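Gamma-glutamyltranspeptidase (Klebsiella pneumoniae subsp. pneumoniae, PDB 5HFT) converts oxamate to oxalate in the uric acid degradation pathway and belongs to the gamma-glutamyltransferase family of hydrolases. Local coordinates at residues Ala35-His39 with His40-Gln44; Ile166-Ala170 with Ser171-Ala175. All blocks are in the same frame, centred on the assembly; numbering follows the deposited sequence.

Interaction 1: Ala35-His39 with His40-Gln44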
ATOM      1  N   ALA A  35       4.952  13.586  -5.946  1.00 32.34           N
ATOM      2  CA  ALA A  35       4.247  12.645  -5.074  1.00 28.69           C
ATOM      3  C   ALA A  35       2.874  12.351  -5.661  1.00 29.27           C
ATOM      4  O   ALA A  35       2.143  13.281  -6.018  1.00 33.28           O
ATOM      5  CB  ALA A  35       4.084  13.196  -3.650  1.00 23.42           C
ATOM      6  N   VAL A  36       2.522  11.073  -5.765  1.00 21.93           N
ATOM      7  CA  VAL A  36       1.176  10.669  -6.165  1.00 28.21           C
ATOM      8  C   VAL A  36       0.526   9.898  -5.009  1.00 31.39           C
ATOM      9  O   VAL A  36       1.119   8.964  -4.451  1.00 31.34           O
ATOM     10  CB  VAL A  36       1.214   9.855  -7.474  1.00 26.55           C
ATOM     11  CG1 VAL A  36      -0.177   9.371  -7.883  1.00 27.03           C
ATOM     12  CG2 VAL A  36       1.797  10.697  -8.555  1.00 27.18           C
ATOM     13  N   ALA A  37      -0.693  10.281  -4.655  1.00 37.21           N
ATOM     14  CA  ALA A  37      -1.342   9.767  -3.456  1.00 32.89           C
ATOM     15  C   ALA A  37      -2.842   9.717  -3.687  1.00 35.38           C
ATOM     16  O   ALA A  37      -3.368  10.424  -4.557  1.00 32.17           O
ATOM     17  CB  ALA A  37      -1.045  10.644  -2.235  1.00 30.38           C
ATOM     18  N   PRO A  38      -3.563   8.891  -2.926  1.00 34.56           N
ATOM     19  CA  PRO A  38      -5.006   8.797  -3.124  1.00 28.39           C
ATOM     20  C   PRO A  38      -5.740   9.981  -2.591  1.00 34.23           C
ATOM     21  O   PRO A  38      -6.932  10.125  -2.885  1.00 40.34           O
ATOM     22  CB  PRO A  38      -5.380   7.531  -2.349  1.00 35.33           C
ATOM     23  CG  PRO A  38      -4.126   6.777  -2.255  1.00 37.97           C
ATOM     24  CD  PRO A  38      -3.083   7.814  -2.055  1.00 34.76           C
ATOM     25  N   HIS A  39      -5.085  10.829  -1.804  1.00 33.31           N
ATOM     26  CA  HIS A  39      -5.736  12.029  -1.309  1.00 37.32           C
ATOM     27  C   HIS A  39      -4.792  13.223  -1.412  1.00 37.18           C
ATOM     28  O   HIS A  39      -3.624  13.132  -1.014  1.00 36.11           O
ATOM     29  CB  HIS A  39      -6.209  11.827   0.130  1.00 37.31           C
ATOM     30  CG  HIS A  39      -7.106  12.924   0.610  1.00 38.01           C
ATOM     31  ND1 HIS A  39      -6.633  14.067   1.213  1.00 37.91           N
ATOM     32  CD2 HIS A  39      -8.444  13.084   0.499  1.00 36.37           C
ATOM     33  CE1 HIS A  39      -7.649  14.864   1.494  1.00 39.60           C
ATOM     34  NE2 HIS A  39      -8.759  14.290   1.070  1.00 39.22           N
ATOM     35  N   HIS A  40      -5.300  14.345  -1.936  1.00 36.57           N
ATOM     36  CA  HIS A  40      -4.422  15.484  -2.202  1.00 35.34           C
ATOM     37  C   HIS A  40      -3.712  15.964  -0.939  1.00 33.59           C
ATOM     38  O   HIS A  40      -2.614  16.513  -1.021  1.00 35.36           O
ATOM     39  CB  HIS A  40      -5.202  16.647  -2.833  1.00 30.99           C
ATOM     40  CG  HIS A  40      -6.057  17.402  -1.860  1.00 35.23           C
ATOM     41  ND1 HIS A  40      -5.584  18.459  -1.111  1.00 33.67           N
ATOM     42  CD2 HIS A  40      -7.356  17.245  -1.506  1.00 35.44           C
ATOM     43  CE1 HIS A  40      -6.552  18.913  -0.335  1.00 31.90           C
ATOM     44  NE2 HIS A  40      -7.637  18.195  -0.555  1.00 33.12           N
ATOM     45  N   LEU A  41      -4.288  15.755   0.239  1.00 34.15           N
ATOM     46  CA  LEU A  41      -3.578  16.208   1.433  1.00 36.03           C
ATOM     47  C   LEU A  41      -2.326  15.375   1.694  1.00 39.71           C
ATOM     48  O   LEU A  41      -1.343  15.890   2.241  1.00 39.24           O
ATOM     49  CB  LEU A  41      -4.501  16.163   2.647  1.00 36.40           C
ATOM     50  CG  LEU A  41      -5.047  17.424   3.303  1.00 33.23           C
ATOM     51  CD1 LEU A  41      -4.892  18.622   2.438  1.00 38.62           C
ATOM     52  CD2 LEU A  41      -6.516  17.209   3.635  1.00 39.07           C
ATOM     53  N   ALA A  42      -2.354  14.087   1.330  1.00 35.69           N
ATOM     54  CA  ALA A  42      -1.193  13.222   1.513  1.00 37.20           C
ATOM     55  C   ALA A  42      -0.089  13.552   0.508  1.00 38.18           C
ATOM     56  O   ALA A  42       1.101  13.562   0.860  1.00 35.26           O
ATOM     57  CB  ALA A  42      -1.627  11.762   1.412  1.00 31.61           C
ATOM     58  N   SER A  43      -0.467  13.786  -0.755  1.00 36.97           N
ATOM     59  CA  SER A  43       0.475  14.260  -1.767  1.00 32.01           C
ATOM     60  C   SER A  43       1.240  15.498  -1.304  1.00 31.60           C
ATOM     61  O   SER A  43       2.458  15.590  -1.491  1.00 35.15           O
ATOM     62  CB  SER A  43      -0.276  14.553  -3.059  1.00 28.95           C
ATOM     63  OG  SER A  43      -0.902  13.382  -3.544  1.00 27.32           O
ATOM     64  N   GLN A  44       0.550  16.457  -0.689  1.00 32.33           N
ATOM     65  CA  GLN A  44       1.215  17.681  -0.256  1.00 30.72           C
ATOM     66  C   GLN A  44       2.088  17.473   0.970  1.00 31.71           C
ATOM     67  O   GLN A  44       3.062  18.202   1.159  1.00 39.58           O
ATOM     68  CB  GLN A  44       0.188  18.772   0.015  1.00 31.67           C
ATOM     69  CG  GLN A  44      -0.625  19.189  -1.208  1.00 35.15           C
ATOM     70  CD  GLN A  44       0.210  19.808  -2.332  1.00 39.50           C
ATOM     71  OE1 GLN A  44      -0.272  19.944  -3.455  1.00 39.17           O
ATOM     72  NE2 GLN A  44       1.454  20.199  -2.030  1.00 40.35           N
TER
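His39 caps the first turn of the helix that opens at His40, serving it with both its ring and its carbonyl. Among the hydrogen bonds, ND1 of His39 accepts from Leu41 N at 3.0 Å, the donor lying 38° out of the ring plane; CG anti to the backbone N (chi1 -169°) carries the imidazole alongside the turn to meet this N-H. The His39 carbonyl holds two more first-turn amides: Ser43 N reaches His39 O at 3.2 Å, and Ala42 N lies 2.8 Å from the same oxygen.

The rings add further contacts. The His39 and His40 imidazoles are near parallel but slid so far apart that they hardly overlap, and Leu41 CB lies in plane at the ND1 edge of His39.

Apolar packing between strand and helix comes from Ala37 CB, 3.9 Å from Ala42 CB. Ser43 also turns its CB toward the strand, its OG hydrogen-bonded to the backbone of the other protein chain of the assembly.

The axes of strand 35-37 and helix segment 40-44 run nearly antiparallel, at 154°. Ile67 of helix 56-70 touches Pro38, His39 and Ala42, while Ala35 to Ala37 pair antiparallel with a strand of the other protein chain, extending the sheet across the interface.

Interaction 2: Ile166-Ala170 with Ser171-Ala175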
ATOM      1  N   ILE A 166      -9.864  16.748   9.764  1.00 33.79           N
ATOM      2  CA  ILE A 166      -9.720  16.505   8.334  1.00 33.91           C
ATOM      3  C   ILE A 166     -11.051  16.849   7.685  1.00 36.68           C
ATOM      4  O   ILE A 166     -12.105  16.849   8.349  1.00 39.22           O
ATOM      5  CB  ILE A 166      -9.315  15.044   8.026  1.00 35.09           C
ATOM      6  CG1 ILE A 166     -10.392  14.063   8.515  1.00 35.44           C
ATOM      7  CG2 ILE A 166      -7.967  14.734   8.632  1.00 33.86           C
ATOM      8  CD1 ILE A 166     -10.405  12.723   7.819  1.00 31.64           C
ATOM      9  N   PRO A 167     -11.046  17.148   6.392  1.00 35.92           N
ATOM     10  CA  PRO A 167     -12.313  17.189   5.654  1.00 31.68           C
ATOM     11  C   PRO A 167     -12.788  15.764   5.443  1.00 33.72           C
ATOM     12  O   PRO A 167     -12.088  14.969   4.815  1.00 33.81           O
ATOM     13  CB  PRO A 167     -11.939  17.868   4.331  1.00 29.87           C
ATOM     14  CG  PRO A 167     -10.580  18.510   4.587  1.00 32.27           C
ATOM     15  CD  PRO A 167      -9.911  17.645   5.595  1.00 36.44           C
ATOM     16  N   VAL A 168     -13.952  15.426   6.005  1.00 31.88           N
ATOM     17  CA  VAL A 168     -14.417  14.048   5.858  1.00 35.12           C
ATOM     18  C   VAL A 168     -14.538  13.740   4.377  1.00 30.11           C
ATOM     19  O   VAL A 168     -15.242  14.426   3.631  1.00 27.73           O
ATOM     20  CB  VAL A 168     -15.733  13.809   6.615  1.00 32.37           C
ATOM     21  CG1 VAL A 168     -16.254  12.400   6.374  1.00 29.90           C
ATOM     22  CG2 VAL A 168     -15.504  13.967   8.071  1.00 27.25           C
ATOM     23  N   THR A 169     -13.799  12.747   3.933  1.00 33.47           N
ATOM     24  CA  THR A 169     -14.020  12.253   2.591  1.00 34.29           C
ATOM     25  C   THR A 169     -15.382  11.571   2.478  1.00 31.45           C
ATOM     26  O   THR A 169     -15.957  11.078   3.450  1.00 31.50           O
ATOM     27  CB  THR A 169     -12.882  11.313   2.205  1.00 33.74           C
ATOM     28  OG1 THR A 169     -12.523  10.536   3.362  1.00 35.88           O
ATOM     29  CG2 THR A 169     -11.689  12.115   1.692  1.00 26.51           C
ATOM     30  N   ALA A 170     -15.882  11.526   1.251  1.00 27.74           N
ATOM     31  CA  ALA A 170     -17.140  10.854   1.008  1.00 27.46           C
ATOM     32  C   ALA A 170     -16.989   9.350   1.169  1.00 31.97           C
ATOM     33  O   ALA A 170     -17.915   8.677   1.643  1.00 33.38           O
ATOM     34  CB  ALA A 170     -17.670  11.204  -0.379  1.00 16.78           C
ATOM     35  N   SER A 171     -15.836   8.795   0.788  1.00 34.51           N
ATOM     36  CA  SER A 171     -15.700   7.344   0.914  1.00 39.60           C
ATOM     37  C   SER A 171     -15.563   6.920   2.377  1.00 37.79           C
ATOM     38  O   SER A 171     -16.049   5.847   2.748  1.00 41.12           O
ATOM     39  CB  SER A 171     -14.521   6.829   0.083  1.00 34.14           C
ATOM     40  OG  SER A 171     -13.306   7.375   0.535  1.00 39.08           O
ATOM     41  N   GLN A 172     -14.953   7.763   3.225  1.00 36.29           N
ATOM     42  CA  GLN A 172     -14.961   7.511   4.666  1.00 34.40           C
ATOM     43  C   GLN A 172     -16.371   7.550   5.226  1.00 38.78           C
ATOM     44  O   GLN A 172     -16.729   6.736   6.088  1.00 41.24           O
ATOM     45  CB  GLN A 172     -14.103   8.530   5.405  1.00 31.12           C
ATOM     46  CG  GLN A 172     -14.268   8.433   6.898  1.00 34.17           C
ATOM     47  CD  GLN A 172     -13.401   9.415   7.640  1.00 40.10           C
ATOM     48  OE1 GLN A 172     -12.528  10.056   7.050  1.00 46.45           O
ATOM     49  NE2 GLN A 172     -13.638   9.551   8.945  1.00 36.67           N
ATOM     50  N   ALA A 173     -17.174   8.524   4.788  1.00 35.91           N
ATOM     51  CA  ALA A 173     -18.575   8.551   5.193  1.00 39.07           C
ATOM     52  C   ALA A 173     -19.321   7.322   4.676  1.00 41.42           C
ATOM     53  O   ALA A 173     -20.073   6.679   5.421  1.00 43.99           O
ATOM     54  CB  ALA A 173     -19.238   9.836   4.711  1.00 31.23           C
ATOM     55  N   HIS A 174     -19.116   6.971   3.406  1.00 37.05           N
ATOM     56  CA  HIS A 174     -19.828   5.838   2.819  1.00 39.94           C
ATOM     57  C   HIS A 174     -19.423   4.533   3.490  1.00 45.60           C
ATOM     58  O   HIS A 174     -20.282   3.753   3.921  1.00 47.23           O
ATOM     59  CB  HIS A 174     -19.565   5.775   1.309  1.00 42.97           C
ATOM     60  CG  HIS A 174     -20.292   4.667   0.603  1.00 47.59           C
ATOM     61  ND1 HIS A 174     -19.668   3.503   0.199  1.00 55.81           N
ATOM     62  CD2 HIS A 174     -21.588   4.546   0.226  1.00 53.12           C
ATOM     63  CE1 HIS A 174     -20.547   2.717  -0.398  1.00 54.21           C
ATOM     64  NE2 HIS A 174     -21.721   3.325  -0.394  1.00 52.30           N
ATOM     65  N   ALA A 175     -18.115   4.273   3.584  1.00 42.34           N
ATOM     66  CA  ALA A 175     -17.649   3.054   4.239  1.00 42.61           C
ATOM     67  C   ALA A 175     -18.213   2.924   5.650  1.00 39.36           C
ATOM     68  O   ALA A 175     -18.656   1.843   6.046  1.00 34.06           O
ATOM     69  CB  ALA A 175     -16.125   3.028   4.275  1.00 42.33           C
TER
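Gln172 reaches back from the first turn of its helix along the incoming chain, meeting Thr169 and Ile166 on the more closely packed side of this contact. Its CG stands anti to the backbone N (chi1 171°) and the chain beyond stays extended, which brings OE1 to 3.5 Å from Ile166 CD1. Nearer the backbone, the Thr169 hydroxyl lies across the base of the glutamine, OG1 at 3.3 Å from Gln172 CB, the two side chains standing at about a right angle. Val168 supplies the apolar share with CG1, which touches Ala173 CB at 4.3 Å.

Thr169 occupies the N-cap position, and its carbonyl receives the N-H of Ala173 at 3.1 Å, O to N. One residue on, Ala170 O takes His174 N at 2.7 Å. Both are ordinary i to i+4 helical bonds, and they start the helix directly from the loop.

The other side is looser and faces solvent. Ala170 is exposed, and the exposed imidazole of His174 leads away from the incoming chain, leaving only its CB beside Ala170 O.

Strand 166-167 pairs antiparallel with strand 205-206 through Ile166 and Phe206, whose side chain also touches Val168 and Gln172. Val69 and Val70 of helix 56-70 pack on Ile166, and Tyr71 and His73 in the following loop touch Thr169 and Ser171.

How the interactions relate
Interactions 1 and 2 both lead from a strand through a short loop into the N-terminus of a helix, and although far apart in sequence they touch. Their centres are about 16 Å apart, but the capping residues meet directly: His39 CD2 lies 3.6 Å from Thr169 CG2, with Leu41 CD2 3.9 Å from Pro167 CD beside it. Helix 56-70 and the loop after it bind the two together, since Val70 touches both His39 and Ile166, and Tyr71 both Pro38 and Thr169. Interaction 1 continues into the sheet shared with the other protein chain of the assembly, consistent with the two-subunit sandwich of gamma-glutamyltransferases; interaction 2 packs mainly within its own chain.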